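Side-chain contact in probable outer membrane protein (Pseudomonas aeruginosa, PDB 3DWO), which probably carries long-chain fatty acids or other hydrophobic compounds across the outer membrane, as a beta-barrel channel of the FadL family: residues Q167-F172 with L282-Y287. Sequence-based numbering, arbitrary orientation.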
ATOM      1  N   GLN A 167       8.228   5.388  11.683  1.00 23.65           N
ATOM      2  CA  GLN A 167       7.645   4.326  10.898  1.00 24.90           C
ATOM      3  C   GLN A 167       8.336   2.962  10.941  1.00 24.41           C
ATOM      4  O   GLN A 167       9.561   2.854  10.962  1.00 24.97           O
ATOM      5  CB  GLN A 167       7.551   4.857   9.461  1.00 24.39           C
ATOM      6  CG  GLN A 167       7.257   3.853   8.415  1.00 27.47           C
ATOM      7  CD  GLN A 167       8.421   2.958   8.136  1.00 23.40           C
ATOM      8  OE1 GLN A 167       8.241   1.767   7.935  1.00 28.47           O
ATOM      9  NE2 GLN A 167       9.629   3.520   8.111  1.00 21.46           N
ATOM     10  N   ARG A 168       7.524   1.915  10.946  1.00 24.79           N
ATOM     11  CA  ARG A 168       8.026   0.552  10.941  1.00 25.77           C
ATOM     12  C   ARG A 168       7.372  -0.195   9.779  1.00 23.75           C
ATOM     13  O   ARG A 168       6.152  -0.310   9.710  1.00 23.25           O
ATOM     14  CB  ARG A 168       7.703  -0.144  12.263  1.00 28.64           C
ATOM     15  CG  ARG A 168       7.902  -1.652  12.228  1.00 34.63           C
ATOM     16  CD  ARG A 168       9.352  -2.038  12.040  1.00 41.73           C
ATOM     17  NE  ARG A 168       9.495  -3.473  11.812  1.00 48.95           N
ATOM     18  CZ  ARG A 168       8.995  -4.412  12.611  1.00 51.04           C
ATOM     19  NH1 ARG A 168       8.316  -4.067  13.697  1.00 53.28           N
ATOM     20  NH2 ARG A 168       9.164  -5.698  12.319  1.00 50.76           N
ATOM     21  N   THR A 169       8.194  -0.688   8.860  1.00 23.04           N
ATOM     22  CA  THR A 169       7.695  -1.427   7.705  1.00 22.84           C
ATOM     23  C   THR A 169       8.199  -2.857   7.701  1.00 22.09           C
ATOM     24  O   THR A 169       9.373  -3.105   7.954  1.00 22.70           O
ATOM     25  CB  THR A 169       8.169  -0.799   6.372  1.00 22.48           C
ATOM     26  OG1 THR A 169       7.599   0.502   6.213  1.00 24.13           O
ATOM     27  CG2 THR A 169       7.747  -1.672   5.200  1.00 21.58           C
ATOM     28  N   SER A 170       7.310  -3.798   7.411  1.00 22.78           N
ATOM     29  CA  SER A 170       7.703  -5.197   7.310  1.00 23.97           C
ATOM     30  C   SER A 170       7.274  -5.602   5.909  1.00 22.33           C
ATOM     31  O   SER A 170       6.217  -5.190   5.439  1.00 23.69           O
ATOM     32  CB  SER A 170       6.982  -6.060   8.344  1.00 25.29           C
ATOM     33  OG  SER A 170       5.647  -6.287   7.956  1.00 32.44           O
ATOM     34  N   GLY A 171       8.102  -6.386   5.235  1.00 21.76           N
ATOM     35  CA  GLY A 171       7.771  -6.803   3.890  1.00 20.67           C
ATOM     36  C   GLY A 171       8.171  -8.236   3.622  1.00 22.42           C
ATOM     37  O   GLY A 171       9.155  -8.735   4.169  1.00 19.73           O
ATOM     38  N   PHE A 172       7.388  -8.905   2.785  1.00 20.52           N
ATOM     39  CA  PHE A 172       7.664 -10.282   2.426  1.00 19.98           C
ATOM     40  C   PHE A 172       7.315 -10.533   0.960  1.00 20.70           C
ATOM     41  O   PHE A 172       6.280 -10.077   0.469  1.00 18.46           O
ATOM     42  CB  PHE A 172       6.855 -11.247   3.292  1.00 22.40           C
ATOM     43  CG  PHE A 172       7.124 -12.692   2.976  1.00 23.10           C
ATOM     44  CD1 PHE A 172       8.206 -13.355   3.558  1.00 22.79           C
ATOM     45  CD2 PHE A 172       6.347 -13.369   2.038  1.00 22.37           C
ATOM     46  CE1 PHE A 172       8.512 -14.670   3.208  1.00 21.87           C
ATOM     47  CE2 PHE A 172       6.641 -14.681   1.682  1.00 22.56           C
ATOM     48  CZ  PHE A 172       7.725 -15.334   2.266  1.00 22.85           C
ATOM     49  N   LEU A 282      12.540   0.604  -0.148  1.00 23.77           N
ATOM     50  CA  LEU A 282      11.109   0.707  -0.404  1.00 24.65           C
ATOM     51  C   LEU A 282      10.663   2.003   0.274  1.00 24.33           C
ATOM     52  O   LEU A 282       9.907   1.991   1.247  1.00 24.56           O
ATOM     53  CB  LEU A 282      10.374  -0.503   0.184  1.00 23.73           C
ATOM     54  CG  LEU A 282       8.974  -0.887  -0.328  1.00 27.09           C
ATOM     55  CD1 LEU A 282       7.988   0.216  -0.029  1.00 33.25           C
ATOM     56  CD2 LEU A 282       9.014  -1.149  -1.819  1.00 26.96           C
ATOM     57  N   ASP A 283      11.162   3.124  -0.238  1.00 24.70           N
ATOM     58  CA  ASP A 283      10.829   4.430   0.321  1.00 26.20           C
ATOM     59  C   ASP A 283       9.336   4.717   0.246  1.00 26.28           C
ATOM     60  O   ASP A 283       8.687   4.435  -0.765  1.00 27.23           O
ATOM     61  CB  ASP A 283      11.578   5.548  -0.415  1.00 26.74           C
ATOM     62  CG  ASP A 283      13.090   5.447  -0.271  1.00 30.10           C
ATOM     63  OD1 ASP A 283      13.578   4.733   0.637  1.00 27.75           O
ATOM     64  OD2 ASP A 283      13.794   6.104  -1.067  1.00 30.30           O
ATOM     65  N   ILE A 284       8.791   5.273   1.321  1.00 26.11           N
ATOM     66  CA  ILE A 284       7.381   5.628   1.342  1.00 25.23           C
ATOM     67  C   ILE A 284       7.302   6.932   0.554  1.00 25.11           C
ATOM     68  O   ILE A 284       7.893   7.939   0.939  1.00 25.78           O
ATOM     69  CB  ILE A 284       6.887   5.833   2.784  1.00 25.90           C
ATOM     70  CG1 ILE A 284       7.167   4.566   3.598  1.00 26.19           C
ATOM     71  CG2 ILE A 284       5.390   6.133   2.792  1.00 24.65           C
ATOM     72  CD1 ILE A 284       6.751   4.655   5.053  1.00 26.19           C
ATOM     73  N   PRO A 285       6.569   6.929  -0.567  1.00 24.10           N
ATOM     74  CA  PRO A 285       6.426   8.113  -1.417  1.00 24.56           C
ATOM     75  C   PRO A 285       5.894   9.383  -0.764  1.00 24.11           C
ATOM     76  O   PRO A 285       5.055   9.341   0.131  1.00 22.53           O
ATOM     77  CB  PRO A 285       5.526   7.618  -2.550  1.00 24.82           C
ATOM     78  CG  PRO A 285       4.693   6.581  -1.879  1.00 26.16           C
ATOM     79  CD  PRO A 285       5.689   5.842  -1.033  1.00 25.24           C
ATOM     80  N   ALA A 286       6.410  10.514  -1.231  1.00 23.90           N
ATOM     81  CA  ALA A 286       5.997  11.819  -0.746  1.00 23.21           C
ATOM     82  C   ALA A 286       4.661  12.131  -1.398  1.00 24.12           C
ATOM     83  O   ALA A 286       4.357  11.620  -2.472  1.00 22.77           O
ATOM     84  CB  ALA A 286       7.023  12.879  -1.146  1.00 24.38           C
ATOM     85  N   TYR A 287       3.854  12.951  -0.739  1.00 24.50           N
ATOM     86  CA  TYR A 287       2.582  13.341  -1.312  1.00 26.54           C
ATOM     87  C   TYR A 287       2.104  14.650  -0.714  1.00 27.59           C
ATOM     88  O   TYR A 287       2.501  15.021   0.388  1.00 26.98           O
ATOM     89  CB  TYR A 287       1.521  12.250  -1.114  1.00 26.69           C
ATOM     90  CG  TYR A 287       1.180  11.927   0.321  1.00 26.11           C
ATOM     91  CD1 TYR A 287       1.912  10.980   1.036  1.00 25.01           C
ATOM     92  CD2 TYR A 287       0.090  12.531   0.947  1.00 25.80           C
ATOM     93  CE1 TYR A 287       1.563  10.633   2.336  1.00 26.23           C
ATOM     94  CE2 TYR A 287      -0.268  12.197   2.247  1.00 26.64           C
ATOM     95  CZ  TYR A 287       0.471  11.242   2.936  1.00 27.84           C
ATOM     96  OH  TYR A 287       0.103  10.882   4.215  1.00 30.34           O
TER
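Ile-284 reaches from the loop between strands 275-281 and 287-295 to the inner surface of strand 158-177, where its CD1 methyl meets the aliphatic part of Gln-167. The two side chains approach from opposite directions, with Gln-167 CG 3.5 Å from Ile-284 CD1 and the amide carbon CD at 3.9 Å from the same methyl. Gln-167 suits this place because its CG methylene gives the methyl a nonpolar partner, while the amide that follows stays beside the same methyl. Its CG stands anti to the backbone N (chi1 167°) and the chain then bends at chi2 (-73°), which turns its end toward Thr-169, though the placing of the amide oxygen there is doubtful. Ile-284 is extended at its end, CD1 anti to CA (chi2 179°), so that its terminal methyl reaches well out from the loop toward Gln-167, while Met-4 and Ile-236 pack against the residue. Thr-169 makes a looser contact, its OG1 lying 4.4 Å from Ile-284 CD1. This buried hydroxyl hydrogen-bonds to OG1 of Thr-143 on neighbouring strand 138-153, so a small polar residue can sit beside a hydrocarbon. The backbones stay well apart, the nearest CA atoms, of Thr-169 and Leu-282, being 9.1 Å from each other, and the touch is made by side chains alone. Near the loop's start, Asp-283 forms salt bridges with Arg-237 and Arg-281. Inward-facing residues of a barrel wall that meet a loop reaching into the lumen, itself packed on Met-4 near the N-terminus, are in keeping with the FadL family, whose barrel is closed by an N-terminal hatch.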